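Local coordinates for major capsid protein (Paramecium bursaria Chlorella virus 1, PDB 5TIP) that self-assembles as trimers into the pseudo T=169 icosahedral capsid of a large algal DNA virus, and carries host-added N-linked glycans, at residues Q231-E236 with R251-H256; N109-T114 with T258-W263. One frame throughout, in Å; residues are numbered along the deposited sequence.

Contact 1: residues Q231-E236 with R251-H256; sequences QFTGSE and RLNFNH
Gln231 lays its extended side chain against the backbone of Phe254 and Asn255, its carboxamide meeting both backbone polar groups of Asn255. The amide N of Asn255 donates to Gln231 OE1 over 2.9 Å, in the carbonyl plane and on a lone pair, with an N-H...O angle of 149°. Gln231 NE2 returns a bond of 2.7 Å to Asn255 O, but from 27° outside that carbonyl's plane. Two bonds to one residue fix the rotation of the amide. With CG anti to the carbonyl carbon (chi1 -61°) and chi2 extended, the amide reaches across to the loop. This loop joins strands 247-251 and 257-266 in the C-terminal jelly-roll domain of the double jelly-roll capsid fold; strand 223-237 carries Gln231. Nearer the backbone, Gln231 CB sits obliquely by the Phe254 ring, 3.9 Å from CD1, and Gln231 OE1 lies 3.4 Å from Phe254 CA. The buried ring also packs on Ile415 and Leu261. Nearer the surface the fit is sparser: the methyl CG2 of Thr233 stands 3.8 Å from Asn253 O and 4.0 Å from Asn253 ND2.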
ATOM      1  N   GLN A 231      25.383  -9.192  -4.288  1.00 22.11           N
ATOM      2  CA  GLN A 231      26.320 -10.232  -4.680  1.00 23.90           C
ATOM      3  C   GLN A 231      25.674 -11.088  -5.753  1.00 25.25           C
ATOM      4  O   GLN A 231      24.523 -11.513  -5.608  1.00 25.58           O
ATOM      5  CB  GLN A 231      26.743 -11.094  -3.488  1.00 27.17           C
ATOM      6  CG  GLN A 231      27.442 -10.320  -2.387  1.00 31.74           C
ATOM      7  CD  GLN A 231      27.901 -11.209  -1.248  1.00 31.93           C
ATOM      8  OE1 GLN A 231      28.815 -12.017  -1.407  1.00 34.55           O
ATOM      9  NE2 GLN A 231      27.265 -11.066  -0.092  1.00 31.21           N
ATOM     10  N   PHE A 232      26.414 -11.328  -6.830  1.00 26.18           N
ATOM     11  CA  PHE A 232      25.936 -12.156  -7.932  1.00 27.12           C
ATOM     12  C   PHE A 232      27.153 -12.641  -8.698  1.00 32.54           C
ATOM     13  O   PHE A 232      27.895 -11.828  -9.259  1.00 37.39           O
ATOM     14  CB  PHE A 232      24.991 -11.366  -8.839  1.00 26.51           C
ATOM     15  CG  PHE A 232      24.541 -12.122 -10.055  1.00 26.73           C
ATOM     16  CD1 PHE A 232      23.632 -13.160  -9.947  1.00 26.32           C
ATOM     17  CD2 PHE A 232      25.024 -11.789 -11.309  1.00 25.53           C
ATOM     18  CE1 PHE A 232      23.216 -13.853 -11.066  1.00 24.91           C
ATOM     19  CE2 PHE A 232      24.614 -12.478 -12.430  1.00 26.82           C
ATOM     20  CZ  PHE A 232      23.708 -13.513 -12.309  1.00 25.70           C
ATOM     21  N   THR A 233      27.365 -13.955  -8.711  1.00 32.53           N
ATOM     22  CA  THR A 233      28.546 -14.550  -9.319  1.00 34.39           C
ATOM     23  C   THR A 233      28.280 -15.100 -10.716  1.00 38.39           C
ATOM     24  O   THR A 233      29.141 -15.788 -11.272  1.00 41.47           O
ATOM     25  CB  THR A 233      29.099 -15.658  -8.422  1.00 36.59           C
ATOM     26  OG1 THR A 233      28.131 -16.710  -8.311  1.00 38.69           O
ATOM     27  CG2 THR A 233      29.402 -15.112  -7.035  1.00 35.90           C
ATOM     28  N   GLY A 234      27.125 -14.811 -11.292  1.00 35.59           N
ATOM     29  CA  GLY A 234      26.774 -15.342 -12.590  1.00 34.20           C
ATOM     30  C   GLY A 234      25.685 -16.399 -12.498  1.00 34.80           C
ATOM     31  O   GLY A 234      25.390 -16.950 -11.433  1.00 36.10           O
ATOM     32  N   SER A 235      25.080 -16.679 -13.647  1.00 33.07           N
ATOM     33  CA  SER A 235      23.996 -17.648 -13.710  1.00 33.66           C
ATOM     34  C   SER A 235      24.519 -19.062 -13.491  1.00 35.96           C
ATOM     35  O   SER A 235      25.609 -19.417 -13.947  1.00 39.93           O
ATOM     36  CB  SER A 235      23.291 -17.563 -15.063  1.00 34.56           C
ATOM     37  OG  SER A 235      22.807 -16.254 -15.312  1.00 36.47           O
ATOM     38  N   GLU A 236      23.662 -19.872 -12.879  1.00 36.34           N
ATOM     39  CA  GLU A 236      23.914 -21.284 -12.643  1.00 35.44           C
ATOM     40  C   GLU A 236      23.090 -22.042 -13.689  1.00 35.42           C
ATOM     41  O   GLU A 236      22.084 -21.532 -14.185  1.00 40.15           O
ATOM     42  CB  GLU A 236      23.489 -21.685 -11.232  1.00 33.55           C
ATOM     43  CG  GLU A 236      24.295 -21.021 -10.129  1.00 35.86           C
ATOM     44  CD  GLU A 236      25.780 -21.308 -10.238  1.00 42.77           C
ATOM     45  OE1 GLU A 236      26.142 -22.458 -10.564  1.00 43.72           O
ATOM     46  OE2 GLU A 236      26.585 -20.384  -9.999  1.00 46.61           O
ATOM     47  N   ARG A 251      26.689 -24.859  -4.994  1.00 36.89           N
ATOM     48  CA  ARG A 251      27.594 -24.332  -3.981  1.00 36.26           C
ATOM     49  C   ARG A 251      27.531 -22.812  -4.024  1.00 40.83           C
ATOM     50  O   ARG A 251      27.929 -22.195  -5.018  1.00 46.87           O
ATOM     51  CB  ARG A 251      29.012 -24.837  -4.239  1.00 36.36           C
ATOM     52  CG  ARG A 251      30.065 -24.403  -3.228  1.00 40.11           C
ATOM     53  CD  ARG A 251      29.876 -25.094  -1.885  1.00 45.75           C
ATOM     54  NE  ARG A 251      30.927 -24.739  -0.933  1.00 50.67           N
ATOM     55  CZ  ARG A 251      32.071 -25.405  -0.801  1.00 55.00           C
ATOM     56  NH1 ARG A 251      32.316 -26.465  -1.558  1.00 57.79           N
ATOM     57  NH2 ARG A 251      32.971 -25.013   0.091  1.00 54.36           N
ATOM     58  N   LEU A 252      27.023 -22.200  -2.958  1.00 38.88           N
ATOM     59  CA  LEU A 252      26.919 -20.750  -2.909  1.00 36.03           C
ATOM     60  C   LEU A 252      28.281 -20.144  -2.602  1.00 36.12           C
ATOM     61  O   LEU A 252      29.070 -20.705  -1.838  1.00 39.58           O
ATOM     62  CB  LEU A 252      25.898 -20.315  -1.857  1.00 35.08           C
ATOM     63  CG  LEU A 252      24.462 -20.826  -2.012  1.00 33.83           C
ATOM     64  CD1 LEU A 252      23.573 -20.302  -0.892  1.00 32.20           C
ATOM     65  CD2 LEU A 252      23.891 -20.443  -3.368  1.00 35.47           C
ATOM     66  N   ASN A 253      28.495 -18.999  -3.181  1.00 33.68           N
ATOM     67  CA  ASN A 253      29.707 -18.316  -2.998  1.00 36.56           C
ATOM     68  C   ASN A 253      29.452 -16.859  -2.632  1.00 38.64           C
ATOM     69  O   ASN A 253      29.674 -15.977  -3.385  1.00 40.91           O
ATOM     70  CB  ASN A 253      30.588 -18.532  -4.236  1.00 41.09           C
ATOM     71  CG  ASN A 253      31.816 -17.715  -4.234  1.00 44.83           C
ATOM     72  OD1 ASN A 253      32.343 -17.392  -3.233  1.00 46.82           O
ATOM     73  ND2 ASN A 253      32.266 -17.385  -5.371  1.00 47.09           N
ATOM     74  N   PHE A 254      28.956 -16.668  -1.432  1.00 38.93           N
ATOM     75  CA  PHE A 254      28.639 -15.362  -0.881  1.00 33.03           C
ATOM     76  C   PHE A 254      29.516 -15.090   0.336  1.00 29.97           C
ATOM     77  O   PHE A 254      30.145 -15.996   0.889  1.00 31.44           O
ATOM     78  CB  PHE A 254      27.157 -15.282  -0.503  1.00 31.94           C
ATOM     79  CG  PHE A 254      26.225 -15.505  -1.663  1.00 28.39           C
ATOM     80  CD1 PHE A 254      26.463 -14.907  -2.890  1.00 28.14           C
ATOM     81  CD2 PHE A 254      25.125 -16.334  -1.531  1.00 28.29           C
ATOM     82  CE1 PHE A 254      25.611 -15.118  -3.957  1.00 27.56           C
ATOM     83  CE2 PHE A 254      24.270 -16.550  -2.593  1.00 28.71           C
ATOM     84  CZ  PHE A 254      24.514 -15.942  -3.807  1.00 28.02           C
ATOM     85  N   ASN A 255      29.552 -13.825   0.747  1.00 28.29           N
ATOM     86  CA  ASN A 255      30.316 -13.405   1.914  1.00 29.32           C
ATOM     87  C   ASN A 255      29.531 -12.330   2.652  1.00 26.19           C
ATOM     88  O   ASN A 255      28.452 -11.914   2.216  1.00 26.15           O
ATOM     89  CB  ASN A 255      31.712 -12.896   1.526  1.00 33.96           C
ATOM     90  CG  ASN A 255      32.578 -13.976   0.907  1.00 38.90           C
ATOM     91  OD1 ASN A 255      32.870 -13.944  -0.288  1.00 39.92           O
ATOM     92  ND2 ASN A 255      33.004 -14.934   1.722  1.00 41.75           N
ATOM     93  N   HIS A 256      30.083 -11.890   3.792  1.00 26.25           N
ATOM     94  CA  HIS A 256      29.580 -10.779   4.597  1.00 26.83           C
ATOM     95  C   HIS A 256      28.244 -11.119   5.253  1.00 24.17           C
ATOM     96  O   HIS A 256      27.590 -12.096   4.864  1.00 24.41           O
ATOM     97  CB  HIS A 256      29.445  -9.520   3.737  1.00 30.69           C
ATOM     98  CG  HIS A 256      30.723  -9.089   3.090  1.00 33.99           C
ATOM     99  ND1 HIS A 256      30.853  -8.927   1.728  1.00 35.60           N
ATOM    100  CD2 HIS A 256      31.932  -8.784   3.622  1.00 34.85           C
ATOM    101  CE1 HIS A 256      32.087  -8.549   1.448  1.00 35.12           C
ATOM    102  NE2 HIS A 256      32.761  -8.450   2.579  1.00 35.24           N
TER

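Contact 2: residues N109-T114 with T258-W263; sequences NDWFRT and TKYLAW
At the interface between the two jelly rolls of the capsid protein, the first turn and a half of helix 109-119, from the N-terminal domain, faces strand 257-266 of the C-terminal one. Trp111 and Tyr260 approach from opposite directions and meet edge to edge. Tyr260 OH lies in the plane of the indole, 3.5 Å from Trp111 CH2 and 3.8 Å from Trp111 CZ2, while Tyr260 CE1 is 4.2 Å from Trp111 CH2. No hydrogen bond crosses between the segments, so the hydroxyl touches the benzo edge by van der Waals contact. Trp111 swings its indole out to the strand with CG anti to the backbone N (chi1 168°). One turn further on, Thr114 CG2 meets Ala262 CB methyl to methyl at 4.2 Å. The other branch of Thr114 turns back to its own helix: OG1 donates to Asp110 O over 2.9 Å, and Thr114 N reaches the same oxygen from the opposite face of the carbonyl plane. Two donors thus hold Asp110 O; the OG1 bond helps to set the threonine's rotation and satisfies its hydroxyl, with the methyl turned to the strand. Around this buried junction, Trp111 also packs on Leu230 of strand 223-237, while Thr114 touches Tyr416 and Tyr260 touches Lys418, both of strand 412-426.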
ATOM      1  N   ASN A 109      20.391  -5.936 -14.931  1.00 24.22           N
ATOM      2  CA  ASN A 109      18.987  -5.745 -15.286  1.00 23.97           C
ATOM      3  C   ASN A 109      18.106  -6.849 -14.712  1.00 26.42           C
ATOM      4  O   ASN A 109      16.954  -6.592 -14.347  1.00 31.24           O
ATOM      5  CB  ASN A 109      18.814  -5.654 -16.804  1.00 20.07           C
ATOM      6  CG  ASN A 109      19.371  -6.854 -17.535  1.00 28.45           C
ATOM      7  OD1 ASN A 109      19.886  -7.788 -16.923  1.00 34.78           O
ATOM      8  ND2 ASN A 109      19.261  -6.841 -18.858  1.00 27.46           N
ATOM      9  N   ASP A 110      18.623  -8.077 -14.617  1.00 24.70           N
ATOM     10  CA  ASP A 110      17.829  -9.144 -14.018  1.00 22.23           C
ATOM     11  C   ASP A 110      17.656  -8.928 -12.521  1.00 26.00           C
ATOM     12  O   ASP A 110      16.667  -9.392 -11.939  1.00 26.40           O
ATOM     13  CB  ASP A 110      18.462 -10.507 -14.296  1.00 24.32           C
ATOM     14  CG  ASP A 110      17.595 -11.661 -13.819  1.00 28.52           C
ATOM     15  OD1 ASP A 110      16.524 -11.891 -14.420  1.00 30.58           O
ATOM     16  OD2 ASP A 110      17.982 -12.339 -12.845  1.00 29.85           O
ATOM     17  N   TRP A 111      18.596  -8.233 -11.877  1.00 25.27           N
ATOM     18  CA  TRP A 111      18.379  -7.851 -10.486  1.00 26.03           C
ATOM     19  C   TRP A 111      17.291  -6.791 -10.376  1.00 26.70           C
ATOM     20  O   TRP A 111      16.445  -6.855  -9.477  1.00 27.45           O
ATOM     21  CB  TRP A 111      19.671  -7.340  -9.856  1.00 24.91           C
ATOM     22  CG  TRP A 111      19.416  -6.691  -8.535  1.00 21.96           C
ATOM     23  CD1 TRP A 111      19.597  -5.379  -8.218  1.00 19.30           C
ATOM     24  CD2 TRP A 111      18.901  -7.322  -7.357  1.00 20.99           C
ATOM     25  NE1 TRP A 111      19.237  -5.154  -6.910  1.00 20.50           N
ATOM     26  CE2 TRP A 111      18.807  -6.331  -6.360  1.00 20.82           C
ATOM     27  CE3 TRP A 111      18.517  -8.630  -7.046  1.00 20.67           C
ATOM     28  CZ2 TRP A 111      18.346  -6.609  -5.075  1.00 20.94           C
ATOM     29  CZ3 TRP A 111      18.058  -8.902  -5.771  1.00 20.12           C
ATOM     30  CH2 TRP A 111      17.977  -7.896  -4.802  1.00 20.26           C
ATOM     31  N   PHE A 112      17.282  -5.861 -11.289  1.00 25.12           N
ATOM     32  CA  PHE A 112      16.258  -4.863 -11.328  1.00 20.46           C
ATOM     33  C   PHE A 112      14.921  -5.593 -11.472  1.00 20.74           C
ATOM     34  O   PHE A 112      13.983  -5.237 -10.817  1.00 22.63           O
ATOM     35  CB  PHE A 112      16.507  -3.874 -12.469  1.00 21.61           C
ATOM     36  CG  PHE A 112      17.424  -2.764 -12.118  1.00 26.20           C
ATOM     37  CD1 PHE A 112      18.576  -2.988 -11.482  1.00 26.73           C
ATOM     38  CD2 PHE A 112      17.095  -1.475 -12.403  1.00 32.14           C
ATOM     39  CE1 PHE A 112      19.403  -1.984 -11.139  1.00 27.94           C
ATOM     40  CE2 PHE A 112      17.923  -0.431 -12.035  1.00 31.20           C
ATOM     41  CZ  PHE A 112      19.093  -0.698 -11.400  1.00 28.92           C
ATOM     42  N   ARG A 113      14.861  -6.616 -12.322  1.00 18.85           N
ATOM     43  CA  ARG A 113      13.632  -7.379 -12.505  1.00 18.80           C
ATOM     44  C   ARG A 113      13.280  -8.157 -11.242  1.00 22.53           C
ATOM     45  O   ARG A 113      12.107  -8.234 -10.860  1.00 24.65           O
ATOM     46  CB  ARG A 113      13.773  -8.326 -13.697  1.00 21.48           C
ATOM     47  CG  ARG A 113      12.484  -9.030 -14.105  1.00 21.73           C
ATOM     48  CD  ARG A 113      11.697  -8.234 -15.141  1.00 21.24           C
ATOM     49  NE  ARG A 113      11.374  -6.890 -14.671  1.00 22.57           N
ATOM     50  CZ  ARG A 113      10.335  -6.601 -13.898  1.00 23.58           C
ATOM     51  NH1 ARG A 113       9.510  -7.564 -13.506  1.00 25.66           N
ATOM     52  NH2 ARG A 113      10.120  -5.352 -13.511  1.00 24.31           N
ATOM     53  N   THR A 114      14.287  -8.742 -10.584  1.00 22.66           N
ATOM     54  CA  THR A 114      14.040  -9.501  -9.362  1.00 24.20           C
ATOM     55  C   THR A 114      13.666  -8.582  -8.205  1.00 25.32           C
ATOM     56  O   THR A 114      12.755  -8.893  -7.427  1.00 25.59           O
ATOM     57  CB  THR A 114      15.275 -10.332  -9.007  1.00 24.45           C
ATOM     58  OG1 THR A 114      15.529 -11.279 -10.051  1.00 23.32           O
ATOM     59  CG2 THR A 114      15.069 -11.078  -7.694  1.00 25.77           C
ATOM     60  N   THR A 258      24.629 -11.314   5.455  1.00 23.54           N
ATOM     61  CA  THR A 258      23.672 -11.279   4.357  1.00 24.36           C
ATOM     62  C   THR A 258      22.254 -11.179   4.903  1.00 23.04           C
ATOM     63  O   THR A 258      21.880 -11.927   5.813  1.00 24.70           O
ATOM     64  CB  THR A 258      23.815 -12.526   3.480  1.00 23.54           C
ATOM     65  OG1 THR A 258      25.137 -12.569   2.929  1.00 25.87           O
ATOM     66  CG2 THR A 258      22.803 -12.513   2.347  1.00 19.19           C
ATOM     67  N   LYS A 259      21.466 -10.261   4.337  1.00 22.74           N
ATOM     68  CA  LYS A 259      20.088 -10.071   4.779  1.00 23.42           C
ATOM     69  C   LYS A 259      19.166 -11.161   4.248  1.00 23.09           C
ATOM     70  O   LYS A 259      18.330 -11.684   4.992  1.00 25.82           O
ATOM     71  CB  LYS A 259      19.577  -8.701   4.334  1.00 21.21           C
ATOM     72  CG  LYS A 259      20.514  -7.554   4.635  1.00 23.25           C
ATOM     73  CD  LYS A 259      19.976  -6.254   4.063  1.00 24.77           C
ATOM     74  CE  LYS A 259      18.631  -5.902   4.674  1.00 26.32           C
ATOM     75  NZ  LYS A 259      18.123  -4.600   4.165  1.00 25.40           N
ATOM     76  N   TYR A 260      19.291 -11.505   2.970  1.00 23.42           N
ATOM     77  CA  TYR A 260      18.385 -12.463   2.355  1.00 22.58           C
ATOM     78  C   TYR A 260      19.029 -13.039   1.104  1.00 22.43           C
ATOM     79  O   TYR A 260      20.004 -12.498   0.576  1.00 23.86           O
ATOM     80  CB  TYR A 260      17.034 -11.817   2.021  1.00 21.34           C
ATOM     81  CG  TYR A 260      17.130 -10.614   1.102  1.00 21.19           C
ATOM     82  CD1 TYR A 260      17.144 -10.766  -0.279  1.00 21.71           C
ATOM     83  CD2 TYR A 260      17.205  -9.327   1.618  1.00 21.64           C
ATOM     84  CE1 TYR A 260      17.232  -9.671  -1.119  1.00 23.39           C
ATOM     85  CE2 TYR A 260      17.291  -8.225   0.785  1.00 21.51           C
ATOM     86  CZ  TYR A 260      17.304  -8.403  -0.582  1.00 23.63           C
ATOM     87  OH  TYR A 260      17.391  -7.312  -1.417  1.00 24.79           O
ATOM     88  N   LEU A 261      18.472 -14.155   0.646  1.00 24.20           N
ATOM     89  CA  LEU A 261      18.798 -14.739  -0.646  1.00 18.94           C
ATOM     90  C   LEU A 261      17.572 -14.686  -1.547  1.00 25.52           C
ATOM     91  O   LEU A 261      16.455 -14.977  -1.108  1.00 29.65           O
ATOM     92  CB  LEU A 261      19.272 -16.187  -0.504  1.00 24.48           C
ATOM     93  CG  LEU A 261      20.507 -16.454   0.356  1.00 24.08           C
ATOM     94  CD1 LEU A 261      20.856 -17.933   0.325  1.00 27.18           C
ATOM     95  CD2 LEU A 261      21.681 -15.616  -0.113  1.00 24.30           C
ATOM     96  N   ALA A 262      17.780 -14.302  -2.801  1.00 23.68           N
ATOM     97  CA  ALA A 262      16.717 -14.265  -3.795  1.00 23.29           C
ATOM     98  C   ALA A 262      17.205 -14.938  -5.067  1.00 25.36           C
ATOM     99  O   ALA A 262      18.332 -14.697  -5.509  1.00 28.69           O
ATOM    100  CB  ALA A 262      16.278 -12.829  -4.095  1.00 24.05           C
ATOM    101  N   TRP A 263      16.363 -15.786  -5.653  1.00 24.25           N
ATOM    102  CA  TRP A 263      16.776 -16.507  -6.847  1.00 24.46           C
ATOM    103  C   TRP A 263      15.582 -16.726  -7.766  1.00 24.21           C
ATOM    104  O   TRP A 263      14.424 -16.597  -7.361  1.00 21.49           O
ATOM    105  CB  TRP A 263      17.459 -17.836  -6.492  1.00 22.70           C
ATOM    106  CG  TRP A 263      16.572 -18.880  -5.878  1.00 24.82           C
ATOM    107  CD1 TRP A 263      15.970 -19.922  -6.519  1.00 25.80           C
ATOM    108  CD2 TRP A 263      16.200 -18.990  -4.497  1.00 24.57           C
ATOM    109  NE1 TRP A 263      15.245 -20.674  -5.626  1.00 24.95           N
ATOM    110  CE2 TRP A 263      15.370 -20.123  -4.378  1.00 24.30           C
ATOM    111  CE3 TRP A 263      16.485 -18.241  -3.353  1.00 22.84           C
ATOM    112  CZ2 TRP A 263      14.822 -20.522  -3.162  1.00 24.64           C
ATOM    113  CZ3 TRP A 263      15.941 -18.638  -2.146  1.00 21.78           C
ATOM    114  CH2 TRP A 263      15.118 -19.767  -2.061  1.00 23.76           C
TER

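In the fold
Contact 2 lies in the core, its centre about 5 Å from the centre of the chain; contact 1, its centre about 16 Å from it, is a surface contact with one buried ring, Phe254. Both reach the sheet of strands 223-237, 412-426 and 257-266. Contact 1 ties a loop to a strand within the C-terminal jelly roll, whereas contact 2 joins a helix of the N-terminal domain to that sheet. Their chemistry follows: a side-chain amide paired with backbone polar groups outside, ring edges and methyls without crossing hydrogen bonds inside. The two touch at Leu261, whose CD2 is 3.7 Å from Phe254 CE2, and again where Gln231 lies beside Thr258.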